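Local coordinates for protein cortical-lytic enzyme (PDB 5JIP) that is a glycoside hydrolase family 25 muramidase involved in hydrolysing the cortex peptidoglycan of spores during germination, at residues L40-S45 with D94-G99; E126-I131 with G167-D172. All coordinates share one frame; numbering follows the deposited sequence.

In the fold
Contact 1 joins strand 38-44 to helix 83-100, and contact 2 joins helix 124-142 to the loop ahead of strand 175-178. They follow one another along the chain, the first complete before the second begins, and both lie within the family 25 region, which folds as a TIM-type barrel. Their centres are about 23 Å apart; the nearest atoms come within about 7 Å without touching. A further link runs through neighbouring residues: Trp130 of 126-131 packs on Ala85 and Gln88 of helix 83-100, the helix that supplies 94-99 to contact 1. Both contacts are apolar and lie away from the magnesium ion held by Asp227, Met230, Asp258 and Asp304.

Contact 1 (L40-S45 with D94-G99); sequences LRASGS and DVLQQG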
ATOM      1  N   LEU A  40      -7.014  10.696  24.582  1.00  7.02           N
ATOM      2  CA  LEU A  40      -7.854  11.567  25.400  1.00  8.46           C
ATOM      3  C   LEU A  40      -9.306  11.436  24.963  1.00  8.86           C
ATOM      4  O   LEU A  40      -9.598  11.273  23.779  1.00  6.74           O
ATOM      5  CB  LEU A  40      -7.468  13.043  25.240  1.00  7.67           C
ATOM      6  CG  LEU A  40      -5.971  13.392  25.353  1.00  4.61           C
ATOM      7  CD1 LEU A  40      -5.748  14.852  24.921  1.00  4.84           C
ATOM      8  CD2 LEU A  40      -5.485  13.116  26.761  1.00  9.27           C
ATOM      9  N   ARG A  41     -10.225  11.537  25.912  1.00  8.58           N
ATOM     10  CA  ARG A  41     -11.609  11.775  25.529  1.00  5.40           C
ATOM     11  C   ARG A  41     -11.749  13.187  24.990  1.00  7.02           C
ATOM     12  O   ARG A  41     -11.395  14.168  25.659  1.00  6.80           O
ATOM     13  CB  ARG A  41     -12.568  11.569  26.705  1.00  7.45           C
ATOM     14  CG  ARG A  41     -14.043  11.739  26.269  1.00  8.47           C
ATOM     15  CD  ARG A  41     -15.042  11.265  27.337  1.00  8.71           C
ATOM     16  NE  ARG A  41     -15.124  12.191  28.460  1.00 11.90           N
ATOM     17  CZ  ARG A  41     -16.085  12.159  29.381  1.00 11.23           C
ATOM     18  NH1 ARG A  41     -17.015  11.212  29.326  1.00  9.06           N
ATOM     19  NH2 ARG A  41     -16.112  13.077  30.343  1.00  7.94           N
ATOM     20  N   ALA A  42     -12.287  13.290  23.791  1.00  6.38           N
ATOM     21  CA  ALA A  42     -12.662  14.577  23.224  1.00  8.01           C
ATOM     22  C   ALA A  42     -14.071  14.948  23.623  1.00  8.48           C
ATOM     23  O   ALA A  42     -14.319  16.089  24.026  1.00  6.86           O
ATOM     24  CB  ALA A  42     -12.562  14.561  21.706  1.00  8.60           C
ATOM     25  N   SER A  43     -15.001  14.007  23.477  1.00  6.85           N
ATOM     26  CA  SER A  43     -16.425  14.303  23.579  1.00  9.98           C
ATOM     27  C   SER A  43     -17.156  13.018  23.905  1.00  9.19           C
ATOM     28  O   SER A  43     -16.587  11.924  23.884  1.00 10.03           O
ATOM     29  CB  SER A  43     -16.986  14.901  22.286  1.00 10.80           C
ATOM     30  OG  SER A  43     -16.701  14.055  21.161  1.00  9.88           O
ATOM     31  N   GLY A  44     -18.438  13.165  24.185  1.00  8.36           N
ATOM     32  CA  GLY A  44     -19.255  12.018  24.506  1.00  9.21           C
ATOM     33  C   GLY A  44     -20.708  12.405  24.595  1.00 10.22           C
ATOM     34  O   GLY A  44     -21.047  13.550  24.893  1.00 11.05           O
ATOM     35  N   SER A  45     -21.565  11.441  24.286  1.00 10.35           N
ATOM     36  CA  SER A  45     -23.007  11.601  24.318  1.00 11.83           C
ATOM     37  C   SER A  45     -23.640  10.658  25.339  1.00  9.01           C
ATOM     38  O   SER A  45     -24.866  10.463  25.322  1.00 12.35           O
ATOM     39  CB  SER A  45     -23.561  11.359  22.908  1.00 10.42           C
ATOM     40  OG  SER A  45     -23.034  12.314  21.977  1.00 11.93           O
ATOM     41  N   ASP A  94     -16.028  18.575  14.922  1.00 13.48           N
ATOM     42  CA  ASP A  94     -15.935  19.937  15.435  1.00 13.97           C
ATOM     43  C   ASP A  94     -15.060  19.988  16.682  1.00 11.58           C
ATOM     44  O   ASP A  94     -14.117  20.784  16.754  1.00 12.28           O
ATOM     45  CB  ASP A  94     -17.366  20.437  15.687  1.00 13.37           C
ATOM     46  CG  ASP A  94     -17.449  21.841  16.294  1.00 23.11           C
ATOM     47  OD1 ASP A  94     -16.437  22.525  16.497  1.00 29.65           O
ATOM     48  OD2 ASP A  94     -18.599  22.252  16.573  1.00 39.13           O
ATOM     49  N   VAL A  95     -15.315  19.101  17.655  1.00  9.74           N
ATOM     50  CA  VAL A  95     -14.540  19.137  18.902  1.00  8.05           C
ATOM     51  C   VAL A  95     -13.069  18.846  18.638  1.00 10.38           C
ATOM     52  O   VAL A  95     -12.186  19.514  19.185  1.00 10.10           O
ATOM     53  CB  VAL A  95     -15.130  18.164  19.933  1.00  7.86           C
ATOM     54  CG1 VAL A  95     -14.266  18.063  21.209  1.00 10.76           C
ATOM     55  CG2 VAL A  95     -16.510  18.608  20.292  1.00 10.71           C
ATOM     56  N   LEU A  96     -12.781  17.836  17.813  1.00  9.85           N
ATOM     57  CA  LEU A  96     -11.388  17.504  17.510  1.00 10.16           C
ATOM     58  C   LEU A  96     -10.620  18.729  17.049  1.00 10.31           C
ATOM     59  O   LEU A  96      -9.486  18.962  17.494  1.00  9.67           O
ATOM     60  CB  LEU A  96     -11.305  16.421  16.443  1.00  8.28           C
ATOM     61  CG  LEU A  96     -11.653  15.011  16.905  1.00  6.44           C
ATOM     62  CD1 LEU A  96     -11.938  14.131  15.684  1.00  8.45           C
ATOM     63  CD2 LEU A  96     -10.585  14.363  17.783  1.00  9.43           C
ATOM     64  N   GLN A  97     -11.213  19.512  16.136  1.00 10.24           N
ATOM     65  CA  GLN A  97     -10.533  20.698  15.633  1.00 10.05           C
ATOM     66  C   GLN A  97     -10.364  21.743  16.723  1.00 13.02           C
ATOM     67  O   GLN A  97      -9.369  22.482  16.725  1.00 11.94           O
ATOM     68  CB  GLN A  97     -11.289  21.272  14.449  1.00 11.37           C
ATOM     69  CG  GLN A  97     -11.263  20.355  13.268  1.00 13.92           C
ATOM     70  CD  GLN A  97     -12.115  20.841  12.134  1.00 15.36           C
ATOM     71  OE1 GLN A  97     -11.641  21.518  11.234  1.00 15.67           O
ATOM     72  NE2 GLN A  97     -13.381  20.474  12.156  1.00 15.12           N
ATOM     73  N   GLN A  98     -11.320  21.838  17.648  1.00 11.37           N
ATOM     74  CA  GLN A  98     -11.133  22.757  18.764  1.00 12.91           C
ATOM     75  C   GLN A  98      -9.892  22.384  19.563  1.00 15.50           C
ATOM     76  O   GLN A  98      -9.168  23.256  20.056  1.00 12.09           O
ATOM     77  CB  GLN A  98     -12.363  22.759  19.676  1.00 11.27           C
ATOM     78  CG  GLN A  98     -13.634  23.225  19.021  1.00 13.51           C
ATOM     79  CD  GLN A  98     -14.794  23.301  20.003  1.00 12.55           C
ATOM     80  OE1 GLN A  98     -14.614  23.697  21.156  1.00 19.49           O
ATOM     81  NE2 GLN A  98     -15.971  22.930  19.556  1.00 15.14           N
ATOM     82  N   GLY A  99      -9.630  21.089  19.707  1.00 10.62           N
ATOM     83  CA  GLY A  99      -8.517  20.627  20.484  1.00  9.98           C
ATOM     84  C   GLY A  99      -7.209  20.637  19.732  1.00 12.49           C
ATOM     85  O   GLY A  99      -6.174  20.974  20.297  1.00 12.67           O
TER
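Val95, on helix 83-100, leans onto strand 38-44 between Ala42 and Ser43. Its CB points at the strand, and the two methyls part from there. CG1 lies anti to the backbone N (chi1 174°) and reaches Ala42, where it sits 3.4 Å from the carbonyl O and 3.9 Å from the methyl CB. CG2, set beside the backbone N, goes instead to the next residue of the strand and comes within 4.2 Å of Ser43 CB. One valine thus forks over two consecutive strand residues. Ala42 CB also meets the helix a second time, more loosely: Leu96 brings its CD2 to 4.4 Å from that methyl, its side chain reaching nearer than the direction of its CB would suggest.

The touching residues are all buried. Ser43 offers its CB to the valine while its hydroxyl is used elsewhere, in a hydrogen bond with His74 ND1 on the adjoining strand 70-75. Phe92, one turn back along the same helix, packs on both Ala42 and Ser43 and extends the apolar layer. The axes of the two short segments approach to 8.0 Å, with their directions at 139°, so helix and strand run obliquely antiparallel. Helix 83-100 follows strand 70-75 and here leans on the neighbouring parallel strand 38-44, an outer helix packed against the barrel wall as in a TIM-type beta/alpha barrel.

Contact 2 (E126-I131 with G167-D172); sequences ELVNWI and GYPLSD
Leu170 projects from its loop into the side of helix 124-142, where Val128 and Ile131 stand one turn apart. The leucine's forked end is the bump; the hollow is the groove between those two residues. CG comes up against one methyl of the valine, 3.7 Å from Val128 CG1. Leu170 CD1 and CD2 both stay 4.0 Å from Val128 CG1, while their other side meets the isoleucine: Leu170 CD1 lies 3.7 Å from Ile131 CG2, and Leu170 CD2 3.8 Å from that same methyl. Ile131 CG2 therefore fits against the fork rather than against a single arm. The far end of the isoleucine closes on the first arm as well, with Ile131 CD1 3.9 Å from Leu170 CD1. Leucine and valine lie alongside with their tips heading opposite ways, and the isoleucine stands roughly perpendicular to the leucine.

This loop leads into strand 175-178 of the TIM-type barrel, so the contact packs a connection on the outside of the fold against the helix that follows strand 111-113. Val163, farther back in the same connection, also touches Val128.

Pro169 adds a second, shallower fit. The valine methyl that already faces the leucine rests against three ring carbons, CB, CG and CD, with Pro169 CG 4.0 Å from Val128 CG1. That methyl stands anti to its backbone N (chi1 170°), which carries it out between proline and leucine. Both loop residues occupy the middle of a type I turn from Tyr168 to Ser171. Tyr168 O fastens the turn by accepting two bonds, from Ser171 N and from Ser171 OG at 3.0 Å, the hydroxyl lying in the carbonyl plane. Farther along, Asp172 forms a salt bridge to Arg135 of helix 124-142, and the arginine side chain also touches Leu170.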
ATOM      1  N   GLU A 126     -28.772  -3.185  13.807  1.00 12.51           N
ATOM      2  CA  GLU A 126     -28.982  -1.784  14.127  1.00 13.33           C
ATOM      3  C   GLU A 126     -27.720  -1.156  14.720  1.00 10.90           C
ATOM      4  O   GLU A 126     -27.364  -0.024  14.365  1.00 10.27           O
ATOM      5  CB  GLU A 126     -30.169  -1.644  15.082  1.00 14.45           C
ATOM      6  CG  GLU A 126     -31.505  -1.936  14.419  1.00 16.16           C
ATOM      7  CD  GLU A 126     -32.654  -2.036  15.393  1.00 19.27           C
ATOM      8  OE1 GLU A 126     -32.452  -2.556  16.516  1.00 16.58           O
ATOM      9  OE2 GLU A 126     -33.766  -1.585  15.019  1.00 27.13           O
ATOM     10  N   LEU A 127     -27.042  -1.866  15.623  1.00  9.15           N
ATOM     11  CA  LEU A 127     -25.846  -1.293  16.246  1.00 11.16           C
ATOM     12  C   LEU A 127     -24.746  -1.111  15.209  1.00 15.33           C
ATOM     13  O   LEU A 127     -24.154  -0.033  15.094  1.00 10.82           O
ATOM     14  CB  LEU A 127     -25.362  -2.174  17.386  1.00 10.23           C
ATOM     15  CG  LEU A 127     -24.085  -1.715  18.100  1.00 15.81           C
ATOM     16  CD1 LEU A 127     -24.284  -0.360  18.725  1.00 15.81           C
ATOM     17  CD2 LEU A 127     -23.647  -2.688  19.188  1.00 24.71           C
ATOM     18  N   VAL A 128     -24.486  -2.146  14.414  1.00 12.45           N
ATOM     19  CA  VAL A 128     -23.417  -2.062  13.430  1.00 10.46           C
ATOM     20  C   VAL A 128     -23.748  -1.017  12.367  1.00 11.98           C
ATOM     21  O   VAL A 128     -22.870  -0.265  11.950  1.00 12.07           O
ATOM     22  CB  VAL A 128     -23.134  -3.454  12.822  1.00 12.65           C
ATOM     23  CG1 VAL A 128     -22.193  -3.357  11.633  1.00 12.23           C
ATOM     24  CG2 VAL A 128     -22.536  -4.436  13.861  1.00 15.28           C
ATOM     25  N   ASN A 129     -24.999  -0.970  11.877  1.00  9.35           N
ATOM     26  CA  ASN A 129     -25.378   0.078  10.940  1.00  9.84           C
ATOM     27  C   ASN A 129     -25.094   1.473  11.503  1.00 10.55           C
ATOM     28  O   ASN A 129     -24.681   2.377  10.766  1.00 13.36           O
ATOM     29  CB  ASN A 129     -26.855  -0.041  10.577  1.00 17.46           C
ATOM     30  CG  ASN A 129     -27.116  -1.118   9.554  1.00 24.56           C
ATOM     31  OD1 ASN A 129     -26.186  -1.758   9.042  1.00 18.16           O
ATOM     32  ND2 ASN A 129     -28.383  -1.318   9.240  1.00 22.83           N
ATOM     33  N   TRP A 130     -25.343   1.677  12.796  1.00 11.32           N
ATOM     34  CA  TRP A 130     -25.089   2.986  13.398  1.00 11.97           C
ATOM     35  C   TRP A 130     -23.599   3.313  13.399  1.00  8.69           C
ATOM     36  O   TRP A 130     -23.192   4.402  12.996  1.00  9.42           O
ATOM     37  CB  TRP A 130     -25.663   3.025  14.814  1.00 10.59           C
ATOM     38  CG  TRP A 130     -25.636   4.376  15.405  1.00 12.19           C
ATOM     39  CD1 TRP A 130     -26.660   5.292  15.434  1.00 12.08           C
ATOM     40  CD2 TRP A 130     -24.524   5.003  16.055  1.00 10.90           C
ATOM     41  NE1 TRP A 130     -26.242   6.442  16.053  1.00 10.81           N
ATOM     42  CE2 TRP A 130     -24.936   6.289  16.445  1.00  7.34           C
ATOM     43  CE3 TRP A 130     -23.210   4.597  16.342  1.00 12.01           C
ATOM     44  CZ2 TRP A 130     -24.083   7.174  17.135  1.00 10.42           C
ATOM     45  CZ3 TRP A 130     -22.376   5.471  17.006  1.00  9.96           C
ATOM     46  CH2 TRP A 130     -22.818   6.746  17.403  1.00  9.85           C
ATOM     47  N   ILE A 131     -22.764   2.358  13.819  1.00 10.55           N
ATOM     48  CA  ILE A 131     -21.318   2.556  13.791  1.00 11.16           C
ATOM     49  C   ILE A 131     -20.842   2.828  12.370  1.00  8.13           C
ATOM     50  O   ILE A 131     -20.056   3.745  12.119  1.00  7.00           O
ATOM     51  CB  ILE A 131     -20.619   1.329  14.383  1.00  8.93           C
ATOM     52  CG1 ILE A 131     -21.029   1.167  15.835  1.00  9.06           C
ATOM     53  CG2 ILE A 131     -19.093   1.425  14.175  1.00  8.50           C
ATOM     54  CD1 ILE A 131     -20.554  -0.137  16.424  1.00  9.93           C
ATOM     55  N   GLY A 167     -21.967 -10.486   6.801  1.00 14.96           N
ATOM     56  CA  GLY A 167     -20.637 -10.743   7.325  1.00 15.06           C
ATOM     57  C   GLY A 167     -20.309  -9.812   8.475  1.00 16.40           C
ATOM     58  O   GLY A 167     -21.110  -9.620   9.390  1.00 13.03           O
ATOM     59  N   TYR A 168     -19.116  -9.215   8.410  1.00 13.16           N
ATOM     60  CA  TYR A 168     -18.566  -8.361   9.464  1.00 12.79           C
ATOM     61  C   TYR A 168     -18.261  -7.017   8.820  1.00 11.27           C
ATOM     62  O   TYR A 168     -17.126  -6.783   8.383  1.00 13.16           O
ATOM     63  CB  TYR A 168     -17.303  -8.965  10.067  1.00  9.76           C
ATOM     64  CG  TYR A 168     -17.502 -10.299  10.715  1.00 15.70           C
ATOM     65  CD1 TYR A 168     -17.912 -10.392  12.039  1.00 15.14           C
ATOM     66  CD2 TYR A 168     -17.259 -11.473  10.010  1.00 16.81           C
ATOM     67  CE1 TYR A 168     -18.075 -11.621  12.652  1.00 19.57           C
ATOM     68  CE2 TYR A 168     -17.424 -12.707  10.601  1.00 19.20           C
ATOM     69  CZ  TYR A 168     -17.840 -12.777  11.922  1.00 23.75           C
ATOM     70  OH  TYR A 168     -18.002 -13.996  12.526  1.00 27.12           O
ATOM     71  N   PRO A 169     -19.250  -6.122   8.724  1.00 10.16           N
ATOM     72  CA  PRO A 169     -19.026  -4.854   8.014  1.00 11.46           C
ATOM     73  C   PRO A 169     -17.990  -3.946   8.660  1.00 10.54           C
ATOM     74  O   PRO A 169     -17.472  -3.053   7.977  1.00 10.30           O
ATOM     75  CB  PRO A 169     -20.411  -4.194   8.024  1.00 13.10           C
ATOM     76  CG  PRO A 169     -21.397  -5.349   8.261  1.00 19.85           C
ATOM     77  CD  PRO A 169     -20.650  -6.282   9.153  1.00 10.90           C
ATOM     78  N   LEU A 170     -17.699  -4.100   9.947  1.00  9.17           N
ATOM     79  CA  LEU A 170     -16.732  -3.206  10.587  1.00  8.59           C
ATOM     80  C   LEU A 170     -15.309  -3.759  10.607  1.00 10.89           C
ATOM     81  O   LEU A 170     -14.416  -3.102  11.169  1.00  7.55           O
ATOM     82  CB  LEU A 170     -17.176  -2.906  12.010  1.00  6.66           C
ATOM     83  CG  LEU A 170     -18.611  -2.429  12.155  1.00  6.37           C
ATOM     84  CD1 LEU A 170     -18.946  -2.276  13.621  1.00 14.65           C
ATOM     85  CD2 LEU A 170     -18.894  -1.158  11.344  1.00  9.86           C
ATOM     86  N   SER A 171     -15.070  -4.932  10.009  1.00  7.82           N
ATOM     87  CA  SER A 171     -13.791  -5.625  10.172  1.00 10.23           C
ATOM     88  C   SER A 171     -12.656  -4.933   9.432  1.00  8.03           C
ATOM     89  O   SER A 171     -11.492  -5.338   9.586  1.00  5.84           O
ATOM     90  CB  SER A 171     -13.920  -7.085   9.698  1.00 10.62           C
ATOM     91  OG  SER A 171     -14.194  -7.192   8.300  1.00 13.46           O
ATOM     92  N   ASP A 172     -12.962  -3.933   8.620  1.00  7.24           N
ATOM     93  CA  ASP A 172     -11.924  -3.156   7.978  1.00  7.41           C
ATOM     94  C   ASP A 172     -11.560  -1.929   8.810  1.00  8.60           C
ATOM     95  O   ASP A 172     -10.582  -1.262   8.497  1.00  8.66           O
ATOM     96  CB  ASP A 172     -12.340  -2.736   6.556  1.00  9.31           C
ATOM     97  CG  ASP A 172     -13.475  -1.732   6.530  1.00 12.14           C
ATOM     98  OD1 ASP A 172     -14.434  -1.872   7.330  1.00 13.03           O
ATOM     99  OD2 ASP A 172     -13.396  -0.814   5.679  1.00 13.11           O
TER